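Local coordinates for protein xyloglucan-specific endo-beta-1,4-glucanase BoGH9A (Bacteroides ovatus, PDB 6DHT) that cleaves the beta-1,4-glucan backbone of xyloglucan internally, releasing xyloglucan oligosaccharides for breakdown by this gut bacterium, at residues E42-A48 and K85-N91; Y61-S65 and E420-F424. All coordinates share one frame; numbering follows the deposited sequence.

Contact 1 (E42-A48 and K85-N91)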
loop_
_atom_site.group_PDB
_atom_site.type_symbol
_atom_site.label_atom_id
_atom_site.label_comp_id
_atom_site.label_asym_id
_atom_site.label_seq_id
_atom_site.Cartn_x
_atom_site.Cartn_y
_atom_site.Cartn_z
ATOM N N GLU A 42 13.460 34.950 -6.270
ATOM C CA GLU A 42 12.111 35.455 -6.074
ATOM C C GLU A 42 11.078 34.599 -6.816
ATOM O O GLU A 42 11.359 34.084 -7.885
ATOM C CB GLU A 42 12.087 36.879 -6.610
ATOM C CG GLU A 42 10.784 37.594 -6.527
ATOM C CD GLU A 42 10.910 39.010 -7.059
ATOM O OE1 GLU A 42 11.847 39.715 -6.629
ATOM O OE2 GLU A 42 10.091 39.406 -7.915
ATOM N N PHE A 43 9.880 34.454 -6.247
ATOM C CA PHE A 43 8.761 33.881 -6.988
ATOM C C PHE A 43 7.483 34.636 -6.711
ATOM O O PHE A 43 7.383 35.362 -5.716
ATOM C CB PHE A 43 8.577 32.381 -6.673
ATOM C CG PHE A 43 7.962 32.097 -5.325
ATOM C CD1 PHE A 43 8.744 32.048 -4.182
ATOM C CD2 PHE A 43 6.602 31.873 -5.214
ATOM C CE1 PHE A 43 8.171 31.787 -2.942
ATOM C CE2 PHE A 43 6.025 31.598 -3.983
ATOM C CZ PHE A 43 6.811 31.561 -2.853
ATOM N N VAL A 44 6.508 34.465 -7.601
ATOM C CA VAL A 44 5.224 35.154 -7.502
ATOM C C VAL A 44 4.086 34.173 -7.789
ATOM O O VAL A 44 4.195 33.323 -8.668
ATOM C CB VAL A 44 5.144 36.348 -8.493
ATOM C CG1 VAL A 44 3.841 37.087 -8.347
ATOM C CG2 VAL A 44 6.308 37.289 -8.264
ATOM N N ILE A 45 3.006 34.299 -7.026
ATOM C CA ILE A 45 1.783 33.573 -7.315
ATOM C C ILE A 45 0.750 34.544 -7.880
ATOM O O ILE A 45 0.502 35.604 -7.292
ATOM C CB ILE A 45 1.209 32.920 -6.032
ATOM C CG1 ILE A 45 2.285 32.061 -5.331
ATOM C CG2 ILE A 45 -0.065 32.136 -6.341
ATOM C CD1 ILE A 45 2.821 30.916 -6.134
ATOM N N TRP A 46 0.163 34.169 -9.018
ATOM C CA TRP A 46 -0.919 34.928 -9.650
ATOM C C TRP A 46 -2.224 34.151 -9.692
ATOM O O TRP A 46 -2.216 32.943 -9.898
ATOM C CB TRP A 46 -0.536 35.234 -11.101
ATOM C CG TRP A 46 0.713 36.020 -11.248
ATOM C CD1 TRP A 46 1.965 35.538 -11.463
ATOM C CD2 TRP A 46 0.830 37.443 -11.185
ATOM N NE1 TRP A 46 2.862 36.580 -11.543
ATOM C CE2 TRP A 46 2.187 37.758 -11.363
ATOM C CE3 TRP A 46 -0.080 38.476 -10.970
ATOM C CZ2 TRP A 46 2.658 39.070 -11.351
ATOM C CZ3 TRP A 46 0.389 39.779 -10.962
ATOM C CH2 TRP A 46 1.745 40.060 -11.148
ATOM N N ASP A 47 -3.344 34.835 -9.521
ATOM C CA ASP A 47 -4.649 34.228 -9.744
ATOM C C ASP A 47 -4.776 34.002 -11.249
ATOM O O ASP A 47 -4.657 34.945 -12.036
ATOM C CB ASP A 47 -5.754 35.147 -9.203
ATOM C CG ASP A 47 -7.155 34.558 -9.343
ATOM O OD1 ASP A 47 -7.500 34.050 -10.424
ATOM O OD2 ASP A 47 -7.934 34.618 -8.359
ATOM N N ALA A 48 -4.994 32.759 -11.666
ATOM C CA ALA A 48 -4.922 32.418 -13.083
ATOM C C ALA A 48 -6.064 33.034 -13.880
ATOM O O ALA A 48 -5.941 33.249 -15.087
ATOM C CB ALA A 48 -4.908 30.898 -13.268
ATOM N N LYS A 85 -7.556 28.485 -9.038
ATOM C CA LYS A 85 -6.462 28.089 -9.917
ATOM C C LYS A 85 -5.464 29.226 -9.965
ATOM O O LYS A 85 -5.854 30.389 -10.094
ATOM C CB LYS A 85 -6.984 27.782 -11.324
ATOM C CG LYS A 85 -5.912 27.337 -12.294
ATOM C CD LYS A 85 -6.474 27.094 -13.696
ATOM C CE LYS A 85 -5.357 26.754 -14.660
ATOM N NZ LYS A 85 -5.847 26.401 -16.027
ATOM N N TYR A 86 -4.187 28.887 -9.834
ATOM C CA TYR A 86 -3.124 29.871 -9.646
ATOM C C TYR A 86 -1.963 29.594 -10.592
ATOM O O TYR A 86 -1.812 28.481 -11.108
ATOM C CB TYR A 86 -2.621 29.856 -8.195
ATOM C CG TYR A 86 -3.671 30.286 -7.217
ATOM C CD1 TYR A 86 -3.846 31.630 -6.902
ATOM C CD2 TYR A 86 -4.507 29.355 -6.622
ATOM C CE1 TYR A 86 -4.810 32.026 -6.031
ATOM C CE2 TYR A 86 -5.478 29.741 -5.744
ATOM C CZ TYR A 86 -5.623 31.091 -5.445
ATOM O OH TYR A 86 -6.592 31.509 -4.571
ATOM N N ILE A 87 -1.153 30.620 -10.830
ATOM C CA ILE A 87 0.074 30.456 -11.592
ATOM C C ILE A 87 1.273 30.790 -10.725
ATOM O O ILE A 87 1.310 31.850 -10.101
ATOM C CB ILE A 87 0.113 31.403 -12.804
ATOM C CG1 ILE A 87 -1.147 31.254 -13.661
ATOM C CG2 ILE A 87 1.378 31.152 -13.638
ATOM C CD1 ILE A 87 -1.326 32.418 -14.646
ATOM N N LEU A 88 2.241 29.884 -10.690
ATOM C CA LEU A 88 3.496 30.107 -9.995
ATOM C C LEU A 88 4.531 30.513 -11.038
ATOM O O LEU A 88 4.839 29.731 -11.923
ATOM C CB LEU A 88 3.957 28.825 -9.285
ATOM C CG LEU A 88 5.145 28.914 -8.309
ATOM C CD1 LEU A 88 5.228 27.632 -7.488
ATOM C CD2 LEU A 88 6.443 29.097 -8.966
ATOM N N LYS A 89 5.067 31.722 -10.922
ATOM C CA LYS A 89 6.136 32.175 -11.820
ATOM C C LYS A 89 7.449 32.291 -11.051
ATOM O O LYS A 89 7.494 32.918 -9.989
ATOM C CB LYS A 89 5.782 33.520 -12.471
ATOM C CG LYS A 89 4.780 33.444 -13.619
ATOM C CD LYS A 89 4.967 34.634 -14.575
ATOM C CE LYS A 89 3.860 34.733 -15.620
ATOM N NZ LYS A 89 3.533 33.419 -16.258
ATOM N N VAL A 90 8.495 31.667 -11.587
ATOM C CA VAL A 90 9.847 31.725 -11.034
ATOM C C VAL A 90 10.802 31.926 -12.184
ATOM O O VAL A 90 10.921 31.051 -13.042
ATOM C CB VAL A 90 10.316 30.407 -10.371
ATOM C CG1 VAL A 90 11.559 30.664 -9.524
ATOM C CG2 VAL A 90 9.252 29.820 -9.552
ATOM N N ASN A 91 11.493 33.064 -12.190
ATOM C CA ASN A 91 12.454 33.370 -13.244
ATOM C C ASN A 91 11.752 33.291 -14.595
ATOM O O ASN A 91 10.751 33.974 -14.813
ATOM C CB ASN A 91 13.649 32.419 -13.162
ATOM C CG ASN A 91 14.499 32.649 -11.909
ATOM O OD1 ASN A 91 14.035 33.247 -10.927
ATOM N ND2 ASN A 91 15.749 32.181 -11.941
HETATM O O HOH W 1 11.734 34.850 -10.394
HETATM O O HOH W 2 -9.422 32.116 -6.506
HETATM O O HOH W 3 -8.365 31.596 -9.380
#

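Contact 2 (Y61-S65 and E420-F424)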
loop_
_atom_site.group_PDB
_atom_site.type_symbol
_atom_site.label_atom_id
_atom_site.label_comp_id
_atom_site.label_asym_id
_atom_site.label_seq_id
_atom_site.Cartn_x
_atom_site.Cartn_y
_atom_site.Cartn_z
ATOM N N TYR A 61 15.109 29.954 0.948
ATOM C CA TYR A 61 15.997 28.926 1.467
ATOM C C TYR A 61 16.457 28.005 0.364
ATOM O O TYR A 61 15.679 27.644 -0.523
ATOM C CB TYR A 61 15.255 28.090 2.525
ATOM C CG TYR A 61 16.055 26.931 3.068
ATOM C CD1 TYR A 61 17.022 27.131 4.041
ATOM C CD2 TYR A 61 15.830 25.628 2.626
ATOM C CE1 TYR A 61 17.765 26.082 4.544
ATOM C CE2 TYR A 61 16.574 24.569 3.121
ATOM C CZ TYR A 61 17.529 24.798 4.095
ATOM O OH TYR A 61 18.277 23.761 4.603
ATOM N N THR A 62 17.727 27.617 0.423
ATOM C CA THR A 62 18.284 26.658 -0.519
ATOM C C THR A 62 19.032 25.587 0.248
ATOM O O THR A 62 19.478 25.823 1.368
ATOM C CB THR A 62 19.254 27.310 -1.533
ATOM O OG1 THR A 62 20.386 27.839 -0.830
ATOM C CG2 THR A 62 18.565 28.413 -2.286
ATOM N N ALA A 63 19.165 24.414 -0.362
ATOM C CA ALA A 63 19.874 23.307 0.239
ATOM C C ALA A 63 20.327 22.345 -0.831
ATOM O O ALA A 63 19.831 22.373 -1.957
ATOM C CB ALA A 63 18.978 22.576 1.232
ATOM N N LYS A 64 21.269 21.491 -0.462
ATOM C CA LYS A 64 21.740 20.440 -1.322
ATOM C C LYS A 64 21.718 19.137 -0.547
ATOM O O LYS A 64 21.868 19.141 0.673
ATOM C CB LYS A 64 23.168 20.744 -1.796
ATOM C CG LYS A 64 23.310 22.050 -2.557
ATOM C CD LYS A 64 24.628 22.096 -3.339
ATOM C CE LYS A 64 24.811 23.433 -4.052
ATOM N NZ LYS A 64 26.037 23.427 -4.898
ATOM N N SER A 65 21.508 18.033 -1.259
ATOM C CA SER A 65 21.681 16.702 -0.695
ATOM C C SER A 65 23.158 16.344 -0.732
ATOM O O SER A 65 23.944 17.007 -1.409
ATOM C CB SER A 65 20.906 15.663 -1.510
ATOM O OG SER A 65 21.412 15.598 -2.833
ATOM N N GLU A 420 12.396 20.169 7.752
ATOM C CA GLU A 420 12.175 21.489 7.153
ATOM C C GLU A 420 13.400 22.081 6.461
ATOM O O GLU A 420 13.286 23.083 5.743
ATOM C CB GLU A 420 11.665 22.461 8.201
ATOM C CG GLU A 420 10.254 22.134 8.616
ATOM C CD GLU A 420 9.637 23.157 9.541
ATOM O OE1 GLU A 420 10.364 24.066 10.002
ATOM O OE2 GLU A 420 8.418 23.044 9.806
ATOM N N GLN A 421 14.563 21.482 6.697
ATOM C CA GLN A 421 15.805 21.939 6.078
ATOM C C GLN A 421 16.223 21.068 4.899
ATOM O O GLN A 421 17.236 21.342 4.234
ATOM C CB GLN A 421 16.942 21.966 7.102
ATOM C CG GLN A 421 16.911 23.142 8.050
ATOM C CD GLN A 421 15.806 23.047 9.049
ATOM O OE1 GLN A 421 15.790 22.144 9.887
ATOM N NE2 GLN A 421 14.858 23.971 8.968
ATOM N N THR A 422 15.477 19.999 4.630
ATOM C CA THR A 422 15.806 19.139 3.503
ATOM C C THR A 422 15.577 19.856 2.153
ATOM O O THR A 422 14.717 20.733 2.053
ATOM C CB THR A 422 15.002 17.809 3.540
ATOM O OG1 THR A 422 13.597 18.084 3.500
ATOM C CG2 THR A 422 15.346 17.002 4.792
ATOM N N PRO A 423 16.334 19.464 1.128
ATOM C CA PRO A 423 16.131 20.039 -0.203
ATOM C C PRO A 423 14.702 19.957 -0.716
ATOM O O PRO A 423 14.192 20.938 -1.255
ATOM C CB PRO A 423 17.083 19.233 -1.084
ATOM C CG PRO A 423 18.179 18.837 -0.177
ATOM C CD PRO A 423 17.508 18.584 1.164
ATOM N N PHE A 424 14.023 18.830 -0.472
ATOM C CA PHE A 424 12.660 18.673 -0.981
ATOM C C PHE A 424 11.594 18.839 0.099
ATOM O O PHE A 424 10.419 18.589 -0.147
ATOM C CB PHE A 424 12.528 17.360 -1.751
ATOM C CG PHE A 424 13.202 17.401 -3.094
ATOM C CD1 PHE A 424 12.648 18.129 -4.121
ATOM C CD2 PHE A 424 14.363 16.702 -3.320
ATOM C CE1 PHE A 424 13.272 18.215 -5.347
ATOM C CE2 PHE A 424 14.988 16.779 -4.559
ATOM C CZ PHE A 424 14.419 17.525 -5.560
#

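Contact 1 (E42-A48 and K85-N91)
I45 and L88 face each other across two antiparallel strands, 42-47 and 84-90, the central pair of a four-stranded sheet in the N-terminal Ig-like domain. The side of the sheet that carries F43, I45, L88 and V90 is the buried one. L75 of strand 72-76, from the domain's other sheet, packs on F43, L88 and V90. I45 CD1 lies 3.8 Å from L88 CG. I45 CG2, placed anti to the backbone N (CG1 has chi1 -53°), rests 3.9 Å from Y86 CD1. With I45 replaced by an alanine, the loss of CD1 and CG2 is likely to leave a gap beside L88 and the Y86 ring less firmly held. The other side, with V44, W46, I87 and K89, is looser and partly exposed. V44 CG1 sits over one face of the W46 indole, 3.3 Å above the plane and offset toward the rim. The K89 chain passes the indole at a slant, K89 CG 4.1 Å from W46 CD1. Backbone bonds join the strands: V44 pairs with K89, and W46 with I87, in both directions. The I87 N to W46 O bond is the shortest, at 2.7 Å. At the strand end D47 OD1 accepts from the amides of V49 and S50; at the other end a water links E42 O and N91 N. A48 N donates to K85 O at 3.0 Å, tilted 28° out of the carbonyl plane.

Contact 2 (Y61-S65 and E420-F424)
Q421 O accepts a hydrogen bond from the Y61 hydroxyl, with 2.7 Å between Y61 OH and Q421 O. The bond lies in the carbonyl plane and uses a lone pair, with a C=O...OH angle of 116°. Relative to the tyrosine, the oxygen lies at the ring edge, near its plane. With CG anti to the backbone N (chi1 176°), the Y61 ring extends far enough for its hydroxyl to meet Q421 O. Q421 CB also lies against the hydroxyl, 3.4 Å from Y61 OH. The Q421 chain then bends at chi2, and its amide plane stands almost at a right angle to the ring, 89° apart. The A63 CB methyl lies 3.7 Å from Q421 O, in van der Waals contact.

This is an interdomain contact. Residues 61-65 include the short edge strand 62-63 of the N-terminal Ig-like domain. Residues 420-424 belong to the loop between helices 395-416 and 439-458 of the family 9 catalytic domain. Y61 and A63 bond through their backbones to T74 and R72 of the neighbouring strand 72-76.

P423 carries the apolar half. P423 CG comes 3.6 Å from K64 C and equally near S65 N, so the ring lies against the backbone between these residues. A63 CB is 4.1 Å from P423 CG. R72 and N430 also touch P423. On the loop side, T422 OG1 bonds to A419 O and A426 N, while the E420 carboxylate makes a salt bridge through OE2 with R469.

Contact 1 and contact 2 lie on the same side of the chain's centre, 21 Å apart between their centres, with nearest atoms about 8 Å apart. Both draw on the N-terminal Ig-like domain, but on different sheets. Contact 1 joins the middle strands of one sheet. Contact 2 uses strand 62-63, at the edge of the other. Strand 72-76 connects them: it packs on the inner face at contact 1 and pairs with strand 62-63. Along the chain the order is 42-48, 61-65, 85-91, then 420-424, so the segments alternate. Contact 1 is internal to the small domain. Contact 2 ties that domain to the catalytic one.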